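Local structure of MGS-MChE2 (Uncultured bacterium, 5JD6) at residues A[66-78]-A[95-107]. The protein is probably an esterase of the alpha/beta hydrolase fold, hydrolysing ester bonds with a serine nucleophile. Residues are numbered along the deposited sequence; the frame is centred on the assembly and turned at random.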
ATOM      1  N   VAL A  66       7.519 -10.419  -4.234  1.00 38.73           N
ATOM      2  CA  VAL A  66       7.213  -9.004  -4.079  1.00 33.01           C
ATOM      3  C   VAL A  66       7.540  -8.254  -5.368  1.00 34.63           C
ATOM      4  O   VAL A  66       6.845  -7.308  -5.745  1.00 32.26           O
ATOM      5  CB  VAL A  66       7.985  -8.400  -2.887  1.00 34.59           C
ATOM      6  CG1 VAL A  66       7.736  -6.906  -2.773  1.00 45.29           C
ATOM      7  CG2 VAL A  66       7.582  -9.100  -1.603  1.00 33.29           C
ATOM      8  N   GLY A  67       8.590  -8.699  -6.052  1.00 31.60           N
ATOM      9  CA  GLY A  67       8.977  -8.123  -7.327  1.00 30.35           C
ATOM     10  C   GLY A  67       7.917  -8.302  -8.396  1.00 42.76           C
ATOM     11  O   GLY A  67       7.692  -7.411  -9.215  1.00 47.23           O
ATOM     12  N   THR A  68       7.261  -9.460  -8.385  1.00 38.53           N
ATOM     13  CA  THR A  68       6.194  -9.753  -9.336  1.00 39.77           C
ATOM     14  C   THR A  68       4.983  -8.851  -9.111  1.00 38.37           C
ATOM     15  O   THR A  68       4.401  -8.324 -10.061  1.00 35.22           O
ATOM     16  CB  THR A  68       5.751 -11.224  -9.243  1.00 43.08           C
ATOM     17  OG1 THR A  68       6.813 -12.074  -9.696  1.00 44.82           O
ATOM     18  CG2 THR A  68       4.520 -11.470 -10.100  1.00 29.27           C
ATOM     19  N   PHE A  69       4.611  -8.674  -7.848  1.00 40.89           N
ATOM     20  CA  PHE A  69       3.476  -7.829  -7.496  1.00 35.89           C
ATOM     21  C   PHE A  69       3.743  -6.378  -7.884  1.00 29.65           C
ATOM     22  O   PHE A  69       2.844  -5.674  -8.346  1.00 29.55           O
ATOM     23  CB  PHE A  69       3.175  -7.933  -6.001  1.00 33.20           C
ATOM     24  CG  PHE A  69       2.906  -9.335  -5.532  1.00 32.59           C
ATOM     25  CD1 PHE A  69       2.245 -10.238  -6.350  1.00 27.31           C
ATOM     26  CD2 PHE A  69       3.321  -9.753  -4.278  1.00 33.30           C
ATOM     27  CE1 PHE A  69       1.998 -11.530  -5.923  1.00 34.72           C
ATOM     28  CE2 PHE A  69       3.078 -11.044  -3.846  1.00 37.21           C
ATOM     29  CZ  PHE A  69       2.415 -11.934  -4.670  1.00 36.86           C
ATOM     30  N   ALA A  70       4.984  -5.941  -7.699  1.00 27.20           N
ATOM     31  CA  ALA A  70       5.391  -4.590  -8.071  1.00 30.35           C
ATOM     32  C   ALA A  70       5.264  -4.375  -9.576  1.00 27.80           C
ATOM     33  O   ALA A  70       4.763  -3.344 -10.023  1.00 30.47           O
ATOM     34  CB  ALA A  70       6.818  -4.320  -7.617  1.00 30.38           C
ATOM     35  N   ARG A  71       5.719  -5.354 -10.352  1.00 26.30           N
ATOM     36  CA  ARG A  71       5.616  -5.284 -11.807  1.00 31.27           C
ATOM     37  C   ARG A  71       4.161  -5.374 -12.261  1.00 28.89           C
ATOM     38  O   ARG A  71       3.789  -4.817 -13.293  1.00 30.28           O
ATOM     39  CB  ARG A  71       6.450  -6.388 -12.462  1.00 33.98           C
ATOM     40  CG  ARG A  71       7.947  -6.110 -12.459  1.00 38.22           C
ATOM     41  CD  ARG A  71       8.715  -7.157 -13.252  1.00 44.99           C
ATOM     42  NE  ARG A  71       8.783  -8.435 -12.552  1.00 53.24           N
ATOM     43  CZ  ARG A  71       9.742  -8.764 -11.692  1.00 53.16           C
ATOM     44  NH1 ARG A  71      10.718  -7.905 -11.424  1.00 54.31           N
ATOM     45  NH2 ARG A  71       9.725  -9.948 -11.098  1.00 52.10           N
ATOM     46  N   TYR A  72       3.341  -6.078 -11.487  1.00 25.51           N
ATOM     47  CA  TYR A  72       1.913  -6.156 -11.765  1.00 22.54           C
ATOM     48  C   TYR A  72       1.279  -4.783 -11.581  1.00 25.73           C
ATOM     49  O   TYR A  72       0.425  -4.374 -12.368  1.00 31.00           O
ATOM     50  CB  TYR A  72       1.236  -7.183 -10.855  1.00 19.22           C
ATOM     51  CG  TYR A  72      -0.230  -7.412 -11.158  1.00 24.97           C
ATOM     52  CD1 TYR A  72      -0.629  -8.431 -12.014  1.00 26.20           C
ATOM     53  CD2 TYR A  72      -1.213  -6.615 -10.583  1.00 17.05           C
ATOM     54  CE1 TYR A  72      -1.967  -8.648 -12.292  1.00 27.70           C
ATOM     55  CE2 TYR A  72      -2.554  -6.824 -10.857  1.00 26.80           C
ATOM     56  CZ  TYR A  72      -2.925  -7.842 -11.710  1.00 28.49           C
ATOM     57  OH  TYR A  72      -4.256  -8.054 -11.985  1.00 32.11           O
ATOM     58  N   LEU A  73       1.701  -4.083 -10.534  1.00 19.31           N
ATOM     59  CA  LEU A  73       1.231  -2.729 -10.273  1.00 21.52           C
ATOM     60  C   LEU A  73       1.616  -1.804 -11.419  1.00 26.25           C
ATOM     61  O   LEU A  73       0.806  -0.998 -11.881  1.00 23.76           O
ATOM     62  CB  LEU A  73       1.801  -2.202  -8.954  1.00 18.02           C
ATOM     63  CG  LEU A  73       1.623  -0.699  -8.724  1.00 24.56           C
ATOM     64  CD1 LEU A  73       0.150  -0.343  -8.599  1.00 21.19           C
ATOM     65  CD2 LEU A  73       2.400  -0.237  -7.502  1.00 28.49           C
ATOM     66  N   LYS A  74       2.861  -1.930 -11.870  1.00 26.37           N
ATOM     67  CA  LYS A  74       3.358  -1.160 -13.004  1.00 29.27           C
ATOM     68  C   LYS A  74       2.520  -1.432 -14.249  1.00 29.27           C
ATOM     69  O   LYS A  74       2.165  -0.511 -14.985  1.00 27.56           O
ATOM     70  CB  LYS A  74       4.826  -1.493 -13.270  1.00 36.84           C
ATOM     71  CG  LYS A  74       5.450  -0.718 -14.418  1.00 41.15           C
ATOM     72  CD  LYS A  74       5.399   0.779 -14.169  1.00 49.34           C
ATOM     73  CE  LYS A  74       6.335   1.523 -15.111  1.00 60.54           C
ATOM     74  NZ  LYS A  74       6.070   1.195 -16.539  1.00 62.47           N
ATOM     75  N   GLU A  75       2.200  -2.703 -14.473  1.00 20.26           N
ATOM     76  CA  GLU A  75       1.377  -3.092 -15.611  1.00 33.76           C
ATOM     77  C   GLU A  75      -0.018  -2.481 -15.509  1.00 36.95           C
ATOM     78  O   GLU A  75      -0.630  -2.141 -16.522  1.00 38.95           O
ATOM     79  CB  GLU A  75       1.283  -4.616 -15.711  1.00 32.22           C
ATOM     80  CG  GLU A  75       0.575  -5.109 -16.963  1.00 47.09           C
ATOM     81  CD  GLU A  75       0.475  -6.621 -17.022  1.00 57.07           C
ATOM     82  OE1 GLU A  75       0.870  -7.283 -16.039  1.00 60.00           O
ATOM     83  OE2 GLU A  75      -0.001  -7.146 -18.052  1.00 51.84           O
ATOM     84  N   PHE A  76      -0.511  -2.336 -14.282  1.00 32.03           N
ATOM     85  CA  PHE A  76      -1.832  -1.757 -14.049  1.00 25.20           C
ATOM     86  C   PHE A  76      -1.852  -0.265 -14.362  1.00 16.97           C
ATOM     87  O   PHE A  76      -2.766   0.223 -15.026  1.00 17.87           O
ATOM     88  CB  PHE A  76      -2.280  -1.992 -12.605  1.00 22.60           C
ATOM     89  CG  PHE A  76      -3.585  -1.328 -12.260  1.00 21.40           C
ATOM     90  CD1 PHE A  76      -4.776  -1.786 -12.804  1.00 23.59           C
ATOM     91  CD2 PHE A  76      -3.622  -0.249 -11.391  1.00 16.63           C
ATOM     92  CE1 PHE A  76      -5.979  -1.178 -12.490  1.00 24.59           C
ATOM     93  CE2 PHE A  76      -4.821   0.364 -11.073  1.00 17.13           C
ATOM     94  CZ  PHE A  76      -6.001  -0.102 -11.622  1.00 19.76           C
ATOM     95  N   VAL A  77      -0.843   0.455 -13.884  1.00 17.45           N
ATOM     96  CA  VAL A  77      -0.748   1.891 -14.126  1.00 21.31           C
ATOM     97  C   VAL A  77      -0.544   2.176 -15.612  1.00 26.40           C
ATOM     98  O   VAL A  77      -1.162   3.086 -16.168  1.00 21.54           O
ATOM     99  CB  VAL A  77       0.402   2.526 -13.315  1.00 19.85           C
ATOM    100  CG1 VAL A  77       0.505   4.013 -13.615  1.00 23.35           C
ATOM    101  CG2 VAL A  77       0.189   2.294 -11.828  1.00 16.64           C
ATOM    102  N   ASP A  78       0.320   1.388 -16.247  1.00 29.33           N
ATOM    103  CA  ASP A  78       0.556   1.510 -17.683  1.00 33.14           C
ATOM    104  C   ASP A  78      -0.725   1.248 -18.467  1.00 33.35           C
ATOM    105  O   ASP A  78      -1.043   1.971 -19.409  1.00 42.87           O
ATOM    106  CB  ASP A  78       1.656   0.549 -18.141  1.00 37.45           C
ATOM    107  CG  ASP A  78       3.018   0.908 -17.578  1.00 54.53           C
ATOM    108  OD1 ASP A  78       3.216   2.082 -17.199  1.00 61.23           O
ATOM    109  OD2 ASP A  78       3.892   0.016 -17.520  1.00 54.49           O
ATOM    110  N   HIS A  95       4.927  -2.399   1.147  1.00 29.92           N
ATOM    111  CA  HIS A  95       6.180  -2.971   0.667  1.00 28.15           C
ATOM    112  C   HIS A  95       6.174  -3.054  -0.858  1.00 29.54           C
ATOM    113  O   HIS A  95       7.176  -2.747  -1.506  1.00 22.64           O
ATOM    114  CB  HIS A  95       6.405  -4.355   1.282  1.00 26.37           C
ATOM    115  CG  HIS A  95       7.803  -4.864   1.129  1.00 33.84           C
ATOM    116  ND1 HIS A  95       8.217  -6.068   1.660  1.00 41.17           N
ATOM    117  CD2 HIS A  95       8.886  -4.336   0.511  1.00 36.77           C
ATOM    118  CE1 HIS A  95       9.494  -6.258   1.374  1.00 44.27           C
ATOM    119  NE2 HIS A  95       9.922  -5.222   0.677  1.00 45.51           N
ATOM    120  N   ILE A  96       5.041  -3.465  -1.423  1.00 27.66           N
ATOM    121  CA  ILE A  96       4.876  -3.504  -2.872  1.00 27.79           C
ATOM    122  C   ILE A  96       5.033  -2.107  -3.457  1.00 25.85           C
ATOM    123  O   ILE A  96       5.698  -1.918  -4.476  1.00 26.52           O
ATOM    124  CB  ILE A  96       3.498  -4.061  -3.288  1.00 23.89           C
ATOM    125  CG1 ILE A  96       3.199  -5.376  -2.568  1.00 23.97           C
ATOM    126  CG2 ILE A  96       3.430  -4.239  -4.798  1.00 22.56           C
ATOM    127  CD1 ILE A  96       4.187  -6.471  -2.859  1.00 39.47           C
ATOM    128  N   ALA A  97       4.407  -1.134  -2.800  1.00 21.78           N
ATOM    129  CA  ALA A  97       4.466   0.257  -3.231  1.00 28.21           C
ATOM    130  C   ALA A  97       5.896   0.786  -3.183  1.00 31.64           C
ATOM    131  O   ALA A  97       6.352   1.446  -4.117  1.00 26.86           O
ATOM    132  CB  ALA A  97       3.553   1.115  -2.370  1.00 26.71           C
ATOM    133  N   LEU A  98       6.594   0.488  -2.091  1.00 23.79           N
ATOM    134  CA  LEU A  98       7.991   0.883  -1.931  1.00 29.24           C
ATOM    135  C   LEU A  98       8.863   0.332  -3.052  1.00 30.03           C
ATOM    136  O   LEU A  98       9.624   1.071  -3.677  1.00 32.27           O
ATOM    137  CB  LEU A  98       8.528   0.414  -0.578  1.00 33.42           C
ATOM    138  CG  LEU A  98       8.290   1.343   0.611  1.00 35.42           C
ATOM    139  CD1 LEU A  98       8.223   0.549   1.903  1.00 37.14           C
ATOM    140  CD2 LEU A  98       9.382   2.400   0.687  1.00 28.73           C
ATOM    141  N   LEU A  99       8.751  -0.968  -3.301  1.00 29.38           N
ATOM    142  CA  LEU A  99       9.550  -1.615  -4.334  1.00 32.47           C
ATOM    143  C   LEU A  99       9.226  -1.040  -5.707  1.00 34.71           C
ATOM    144  O   LEU A  99      10.116  -0.861  -6.538  1.00 42.57           O
ATOM    145  CB  LEU A  99       9.324  -3.127  -4.325  1.00 37.82           C
ATOM    146  CG  LEU A  99      10.205  -3.922  -5.293  1.00 51.39           C
ATOM    147  CD1 LEU A  99      11.671  -3.566  -5.105  1.00 43.23           C
ATOM    148  CD2 LEU A  99       9.994  -5.413  -5.110  1.00 62.67           C
ATOM    149  N   ALA A 100       7.951  -0.744  -5.935  1.00 31.93           N
ATOM    150  CA  ALA A 100       7.515  -0.159  -7.196  1.00 28.56           C
ATOM    151  C   ALA A 100       8.115   1.231  -7.397  1.00 31.15           C
ATOM    152  O   ALA A 100       8.517   1.587  -8.504  1.00 36.48           O
ATOM    153  CB  ALA A 100       6.000  -0.093  -7.253  1.00 21.27           C
ATOM    154  N   THR A 101       8.171   2.011  -6.321  1.00 32.03           N
ATOM    155  CA  THR A 101       8.769   3.343  -6.373  1.00 46.69           C
ATOM    156  C   THR A 101      10.276   3.253  -6.609  1.00 48.57           C
ATOM    157  O   THR A 101      10.873   4.140  -7.218  1.00 51.50           O
ATOM    158  CB  THR A 101       8.506   4.134  -5.078  1.00 57.58           C
ATOM    159  OG1 THR A 101       8.940   3.366  -3.952  1.00 86.77           O
ATOM    160  CG2 THR A 101       7.027   4.435  -4.927  1.00 39.47           C
ATOM    161  N   LYS A 102      10.882   2.177  -6.120  1.00 45.65           N
ATOM    162  CA  LYS A 102      12.300   1.926  -6.341  1.00 47.22           C
ATOM    163  C   LYS A 102      12.568   1.515  -7.787  1.00 45.09           C
ATOM    164  O   LYS A 102      13.499   2.011  -8.424  1.00 49.34           O
ATOM    165  CB  LYS A 102      12.807   0.841  -5.390  1.00 55.34           C
ATOM    166  CG  LYS A 102      14.175   0.291  -5.755  1.00 64.32           C
ATOM    167  CD  LYS A 102      14.447  -1.022  -5.042  1.00 74.72           C
ATOM    168  CE  LYS A 102      15.560  -1.799  -5.726  1.00 82.00           C
ATOM    169  NZ  LYS A 102      15.524  -3.247  -5.379  1.00 83.19           N
ATOM    170  N   MET A 103      11.743   0.607  -8.298  1.00 42.61           N
ATOM    171  CA  MET A 103      11.911   0.091  -9.652  1.00 44.40           C
ATOM    172  C   MET A 103      11.449   1.089 -10.708  1.00 50.21           C
ATOM    173  O   MET A 103      12.087   1.240 -11.749  1.00 59.44           O
ATOM    174  CB  MET A 103      11.152  -1.227  -9.814  1.00 44.39           C
ATOM    175  CG  MET A 103      11.643  -2.339  -8.902  1.00 53.52           C
ATOM    176  SD  MET A 103      10.657  -3.845  -9.029  1.00 62.14           S
ATOM    177  CE  MET A 103      11.019  -4.347 -10.710  1.00 76.93           C
ATOM    178  N   PHE A 104      10.338   1.770 -10.438  1.00 49.45           N
ATOM    179  CA  PHE A 104       9.761   2.697 -11.408  1.00 46.89           C
ATOM    180  C   PHE A 104       9.408   4.041 -10.773  1.00 46.01           C
ATOM    181  O   PHE A 104       8.232   4.355 -10.593  1.00 43.89           O
ATOM    182  CB  PHE A 104       8.517   2.078 -12.049  1.00 43.82           C
ATOM    183  CG  PHE A 104       8.625   0.596 -12.268  1.00 41.15           C
ATOM    184  CD1 PHE A 104       9.412   0.087 -13.289  1.00 37.92           C
ATOM    185  CD2 PHE A 104       7.943  -0.290 -11.448  1.00 31.28           C
ATOM    186  CE1 PHE A 104       9.517  -1.278 -13.488  1.00 36.42           C
ATOM    187  CE2 PHE A 104       8.042  -1.656 -11.644  1.00 31.92           C
ATOM    188  CZ  PHE A 104       8.830  -2.150 -12.665  1.00 35.62           C
ATOM    189  N   PRO A 105      10.431   4.849 -10.447  1.00 44.55           N
ATOM    190  CA  PRO A 105      10.224   6.133  -9.766  1.00 41.97           C
ATOM    191  C   PRO A 105       9.542   7.178 -10.645  1.00 46.13           C
ATOM    192  O   PRO A 105       8.839   8.048 -10.133  1.00 51.04           O
ATOM    193  CB  PRO A 105      11.648   6.572  -9.413  1.00 40.19           C
ATOM    194  CG  PRO A 105      12.501   5.927 -10.449  1.00 39.98           C
ATOM    195  CD  PRO A 105      11.853   4.602 -10.741  1.00 43.30           C
ATOM    196  N   GLU A 106       9.747   7.083 -11.955  1.00 45.49           N
ATOM    197  CA  GLU A 106       9.199   8.055 -12.896  1.00 54.82           C
ATOM    198  C   GLU A 106       7.685   7.931 -13.043  1.00 55.94           C
ATOM    199  O   GLU A 106       7.041   8.789 -13.648  1.00 53.91           O
ATOM    200  CB  GLU A 106       9.865   7.904 -14.268  1.00 62.56           C
ATOM    201  CG  GLU A 106       9.886   6.480 -14.809  1.00 68.87           C
ATOM    202  CD  GLU A 106      11.056   5.666 -14.285  1.00 74.70           C
ATOM    203  OE1 GLU A 106      12.074   6.273 -13.887  1.00 80.14           O
ATOM    204  OE2 GLU A 106      10.956   4.421 -14.266  1.00 70.51           O
ATOM    205  N   ILE A 107       7.119   6.865 -12.487  1.00 54.10           N
ATOM    206  CA  ILE A 107       5.686   6.624 -12.593  1.00 49.26           C
ATOM    207  C   ILE A 107       4.972   6.984 -11.288  1.00 48.03           C
ATOM    208  O   ILE A 107       3.743   6.965 -11.213  1.00 50.30           O
ATOM    209  CB  ILE A 107       5.395   5.149 -12.969  1.00 50.69           C
ATOM    210  CG1 ILE A 107       4.191   5.058 -13.907  1.00 58.02           C
ATOM    211  CG2 ILE A 107       5.224   4.277 -11.724  1.00 46.74           C
ATOM    212  CD1 ILE A 107       4.439   5.664 -15.271  1.00 68.91           C
TER
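Ala70 and Ala100 bring helix 66-78 and the helix of 95-107 together, a worked example of how small residues set the spacing of crossed helices. Their CA atoms are 5.0 Å apart. The axes of the two helical segments come within 8.6 Å of each other and cross at -70°. The methyl of Ala70 is a knob in the hole formed by Ile96, Leu99, Ala100 and Met103.

Apolar branches close in around this point. With its CG1 anti to the backbone N (chi1 177°), Val66 sends that methyl to Leu99 CD2 and Ile96 CD1, while Leu99 CD2 also rests 3.6 Å from Gly67 CA. Ile96 CD1 also reaches Phe69, touching CB and lying at the ring edge near its plane. Leu73 CD2 packs on Ala100 CB at 3.6 Å, and Val77 CG1 meets Ile107 CG1 at the far end.

CH-pi contacts supplement this packing. Val66 CG1 sits over one face of the His95 imidazole, whose NE2 is hydrogen-bonded to the carbonyl of His182. Lys74 lays its aliphatic chain over one face of Phe104, with CG 3.8 Å from the ring centroid, and Met103 CB covers the opposite face. With an alanine here, the methylenes of Lys74 and Met103 would probably lose the ring between them and a gap would open beside Arg71 CG.

The one salt bridge made between residues of these segments lies within helix 66-78: bends at chi2 and chi4 of Lys74 return NZ to Asp78 OD2, 2.7 Å away, where it meets the syn lone pair.

Leu73 and Ile96 both continue onto Leu25 of the central sheet, so the two helices pack side by side on part of one face of the sheet. Such packing is characteristic of the alpha/beta hydrolase fold, in which helix 92-103 follows the probable nucleophile elbow.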